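Local atomic coordinates of flavocytochrome C3 fumarate reductase (Shewanella frigidimarina, PDB entry 1QO8), a protein that catalyses, in vitro, the essentially one-way reduction of fumarate to succinate, using one FAD and four covalently bound haems c per subunit. Residues T121-V126 against A143-I148; S283-V288 against Y296-A301. All coordinates share one frame; numbering follows the deposited sequence.

Interaction 1 (T121-V126 against A143-I148)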
# COMPACT_ATOMS: atom_id res chain seq x y z
N THR A 121 17.31 -26.81 13.78
CA THR A 121 17.99 -25.66 13.16
C THR A 121 18.41 -26.15 11.78
O THR A 121 18.57 -27.39 11.67
CB THR A 121 19.21 -25.25 14.01
OG1 THR A 121 18.80 -24.59 15.23
CG2 THR A 121 20.13 -24.29 13.31
N THR A 122 18.51 -25.29 10.78
CA THR A 122 18.93 -25.68 9.44
C THR A 122 19.86 -24.56 8.95
O THR A 122 19.84 -23.61 9.69
CB THR A 122 17.93 -25.49 8.26
OG1 THR A 122 16.66 -25.12 8.71
CG2 THR A 122 18.02 -26.70 7.38
N GLN A 123 20.43 -24.60 7.76
CA GLN A 123 21.04 -23.38 7.23
C GLN A 123 20.06 -22.49 6.46
O GLN A 123 20.04 -21.24 6.61
CB GLN A 123 22.21 -23.92 6.37
CG GLN A 123 23.18 -24.58 7.38
CD GLN A 123 24.47 -25.00 6.74
OE1 GLN A 123 24.52 -25.41 5.57
NE2 GLN A 123 25.48 -24.85 7.58
N VAL A 124 19.22 -23.13 5.61
CA VAL A 124 18.32 -22.39 4.71
C VAL A 124 16.90 -22.91 4.88
O VAL A 124 16.65 -24.11 4.66
CB VAL A 124 18.66 -22.43 3.23
CG1 VAL A 124 17.75 -21.56 2.32
CG2 VAL A 124 20.11 -21.92 2.94
N LEU A 125 16.01 -22.05 5.36
CA LEU A 125 14.59 -22.34 5.42
C LEU A 125 13.90 -21.70 4.18
O LEU A 125 13.98 -20.47 4.04
CB LEU A 125 13.93 -21.62 6.58
CG LEU A 125 12.73 -22.13 7.28
CD1 LEU A 125 11.86 -20.97 7.73
CD2 LEU A 125 11.92 -23.29 6.68
N VAL A 126 13.21 -22.55 3.42
CA VAL A 126 12.53 -22.03 2.21
C VAL A 126 11.04 -22.13 2.50
O VAL A 126 10.59 -23.24 2.87
CB VAL A 126 12.83 -22.82 0.94
CG1 VAL A 126 12.04 -22.18 -0.29
CG2 VAL A 126 14.31 -22.74 0.60
N ALA A 143 24.42 -25.45 -3.64
CA ALA A 143 25.47 -24.56 -3.16
C ALA A 143 26.11 -25.16 -1.90
O ALA A 143 27.26 -24.86 -1.64
CB ALA A 143 25.03 -23.15 -2.89
N GLY A 144 25.40 -26.02 -1.19
CA GLY A 144 26.03 -26.94 -0.27
C GLY A 144 25.47 -26.68 1.12
O GLY A 144 26.08 -27.07 2.11
N ALA A 145 24.27 -26.06 1.10
CA ALA A 145 23.67 -25.75 2.41
C ALA A 145 22.67 -26.83 2.73
O ALA A 145 22.10 -27.46 1.82
CB ALA A 145 23.11 -24.35 2.42
N ASN A 146 22.47 -27.08 4.03
CA ASN A 146 21.28 -27.84 4.41
C ASN A 146 20.03 -26.96 4.29
O ASN A 146 20.07 -25.73 4.54
CB ASN A 146 21.45 -28.31 5.87
CG ASN A 146 22.69 -29.19 6.04
OD1 ASN A 146 22.94 -30.17 5.36
ND2 ASN A 146 23.52 -28.83 7.01
N VAL A 147 18.89 -27.57 3.98
CA VAL A 147 17.68 -26.85 3.59
C VAL A 147 16.47 -27.52 4.23
O VAL A 147 16.37 -28.74 4.19
CB VAL A 147 17.49 -26.88 2.07
CG1 VAL A 147 16.11 -26.40 1.58
CG2 VAL A 147 18.54 -26.02 1.39
N ILE A 148 15.55 -26.74 4.79
CA ILE A 148 14.21 -27.25 5.06
C ILE A 148 13.27 -26.54 4.06
O ILE A 148 13.53 -25.37 3.86
CB ILE A 148 13.80 -27.02 6.52
CG1 ILE A 148 14.71 -27.93 7.43
CG2 ILE A 148 12.34 -27.31 6.79
CD1 ILE A 148 14.44 -27.67 8.91

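Interaction 2 (S283-V288 against Y296-A301)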
# COMPACT_ATOMS: atom_id res chain seq x y z
N SER A 283 18.37 -9.09 12.73
CA SER A 283 18.72 -10.22 11.90
C SER A 283 17.58 -11.23 11.92
O SER A 283 17.09 -11.47 13.02
CB SER A 283 19.97 -10.97 12.39
OG SER A 283 21.10 -10.37 11.77
N VAL A 284 17.22 -11.72 10.73
CA VAL A 284 16.21 -12.79 10.72
C VAL A 284 16.97 -14.05 11.12
O VAL A 284 18.02 -14.27 10.50
CB VAL A 284 15.54 -13.01 9.35
CG1 VAL A 284 14.73 -14.29 9.35
CG2 VAL A 284 14.68 -11.81 9.02
N VAL A 285 16.44 -14.75 12.10
CA VAL A 285 17.12 -15.97 12.55
C VAL A 285 16.18 -17.17 12.59
O VAL A 285 16.65 -18.16 13.15
CB VAL A 285 17.73 -15.82 13.96
CG1 VAL A 285 18.91 -14.83 13.94
CG2 VAL A 285 16.70 -15.40 15.01
N GLY A 286 15.04 -17.17 11.95
CA GLY A 286 14.29 -18.46 11.81
C GLY A 286 12.82 -18.01 11.79
O GLY A 286 12.60 -16.86 11.41
N ALA A 287 11.87 -18.87 12.16
CA ALA A 287 10.49 -18.51 11.83
C ALA A 287 9.64 -19.46 12.63
O ALA A 287 10.15 -20.56 12.88
CB ALA A 287 10.32 -18.83 10.31
N VAL A 288 8.48 -19.05 13.07
CA VAL A 288 7.54 -19.93 13.72
C VAL A 288 6.61 -20.53 12.67
O VAL A 288 6.00 -19.83 11.82
CB VAL A 288 6.70 -19.14 14.73
CG1 VAL A 288 5.78 -20.09 15.51
CG2 VAL A 288 7.60 -18.36 15.72
N TYR A 296 2.77 -25.35 17.07
CA TYR A 296 3.66 -24.23 16.82
C TYR A 296 5.04 -24.56 17.30
O TYR A 296 5.19 -25.04 18.44
CB TYR A 296 3.20 -22.96 17.51
CG TYR A 296 1.91 -22.38 16.95
CD1 TYR A 296 0.67 -22.91 17.28
CD2 TYR A 296 1.95 -21.31 16.08
CE1 TYR A 296 -0.47 -22.34 16.76
CE2 TYR A 296 0.80 -20.73 15.57
CZ TYR A 296 -0.39 -21.26 15.89
OH TYR A 296 -1.55 -20.72 15.40
N TYR A 297 6.03 -24.25 16.51
CA TYR A 297 7.42 -24.53 16.88
C TYR A 297 8.34 -23.61 16.09
O TYR A 297 7.88 -23.08 15.06
CB TYR A 297 7.84 -25.95 16.62
CG TYR A 297 7.94 -26.43 15.20
CD1 TYR A 297 6.77 -26.77 14.53
CD2 TYR A 297 9.15 -26.53 14.56
CE1 TYR A 297 6.84 -27.21 13.20
CE2 TYR A 297 9.22 -26.97 13.25
CZ TYR A 297 8.04 -27.31 12.58
OH TYR A 297 8.10 -27.77 11.31
N MET A 298 9.58 -23.49 16.48
CA MET A 298 10.46 -22.52 15.85
C MET A 298 11.55 -23.37 15.20
O MET A 298 12.03 -24.30 15.83
CB MET A 298 11.12 -21.46 16.74
CG MET A 298 12.30 -20.66 16.20
SD MET A 298 12.82 -19.31 17.33
CE MET A 298 14.32 -18.79 16.52
N ILE A 299 11.88 -22.96 13.98
CA ILE A 299 13.03 -23.45 13.28
C ILE A 299 14.06 -22.30 13.28
O ILE A 299 13.65 -21.24 12.86
CB ILE A 299 12.71 -23.82 11.81
CG1 ILE A 299 11.67 -24.93 11.71
CG2 ILE A 299 13.94 -24.16 11.00
CD1 ILE A 299 11.11 -25.13 10.30
N GLY A 300 15.29 -22.52 13.71
CA GLY A 300 16.27 -21.41 13.62
C GLY A 300 17.03 -21.67 12.33
O GLY A 300 17.18 -22.83 11.88
N ALA A 301 17.49 -20.61 11.72
CA ALA A 301 18.05 -20.76 10.38
C ALA A 301 18.91 -19.52 10.17
O ALA A 301 18.47 -18.47 10.65
CB ALA A 301 16.88 -20.77 9.37

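Interaction 1 (T121-V126 against A143-I148)
Gln123 stands at the corner where the chain turns out of one strand and into the next, and its side chain reaches across to Ala145 and Asn146. CB lies 3.3 Å from Asn146 O. CG is anti to the carbonyl carbon (chi1 -66°) and the chain runs on extended, so that CD comes beside the Asn146 backbone N and ND2, the two amide planes 35° apart, and OE1 takes the backbone N-H at 3.1 Å from Asn146 N. The donor N lies above the plane of the glutamine carbonyl, and OE1 also sits 3.3 Å from Ala145 CA. An alanine here would remove this amide, and the Asn146 N-H would probably lose its partner, leaving the lead-in to the second strand less firmly held.

Beyond it the backbones run parallel. Asn146 O accepts Val124 N at 2.9 Å, with a weak second bond from Gln123 N; Val124 O takes Ile148 N, and Ile148 O takes Val126 N. Ile148 crosses Thr122 obliquely, CG1 3.5 Å from Thr122 CG2 and CD1 3.4 Å from Thr122 OG1, a hydroxyl oxygen buried here without a polar partner, while Ile148 CG2 meets Leu125 CD2. On the other face Val124 CG2 rests on Ala145 CB. A Schellman motif at Gly144 ends helix 131-143, and strand 147-150 then completes the beta-alpha-beta unit with 124-127, as in Rossmann-type FAD-binding domains.

Interaction 2 (S283-V288 against Y296-A301)
Val288 lays its CG1 methyl against the edge of the Tyr296 ring, near the ring plane, 4.1 Å from Tyr296 CD2. CG1 is anti to the backbone N (chi1 -175°), which also carries it to 3.7 Å from the carbonyl O of Tyr297. The tyrosine in turn has CG anti to its own carbonyl carbon, and the two side chains cross obliquely. On the same face Met298 runs fully extended, all three torsions near 180°; its CB and CG pass Ala287 O, and its CE ends loosely against Val285 CG2.

The backbones beneath are antiparallel. Ala287 and Ile299 form a hydrogen-bonded pair: Ala287 N gives to Ile299 O at 3.0 Å and Ile299 N returns to Ala287 O at 3.2 Å, both nearly along the C=O axes. At Gly286 and Gly300 the strands close to 4.0 Å between Gly286 CA and Gly300 CA. A side chain on Gly286 would run into Ile299 O and Gly300 CA, and its positive phi (149°) is itself a glycine conformation. Beyond the glycines Ala301 N still reaches Val285 O at 3.0 Å, but from well above the carbonyl plane.

These two strands make a beta hairpin inside a mixed sheet. Strand 271-278 flanks 284-291, with Ala287 on Val273, an FAD-binding residue, and Val288 on Val274; strand 120-122 flanks 295-301, where Ile299 touches Thr122. Helix 107-115 covers the Val288 and Tyr296 face through Ile110; the Tyr296 ring also stacks with His290, and its OH hydrogen-bonds to Asp106 N, next to that helix.

In the fold
The two interactions lie about 12 Å apart, centre to centre, and meet at the corner of the chain near Gln123. Strand 120-122 borders strand 295-301 of interaction 2 in the mixed sheet, Thr122 N lying 3.0 Å from Gly300 O in a probable hydrogen bond; strand 124-127 then enters the parallel sheet of interaction 1. Leu125 CD1 packs on Ala287 CB at 3.7 Å, joining the two contacts through apolar side chains. Interaction 2 is the more buried, an antiparallel hairpin with glycines at its tightest approach. Interaction 1 is partly buried, a parallel strand pair joined by a helical crossover, whose exposed lead-in at Asn146 is held partly by a side-chain amide.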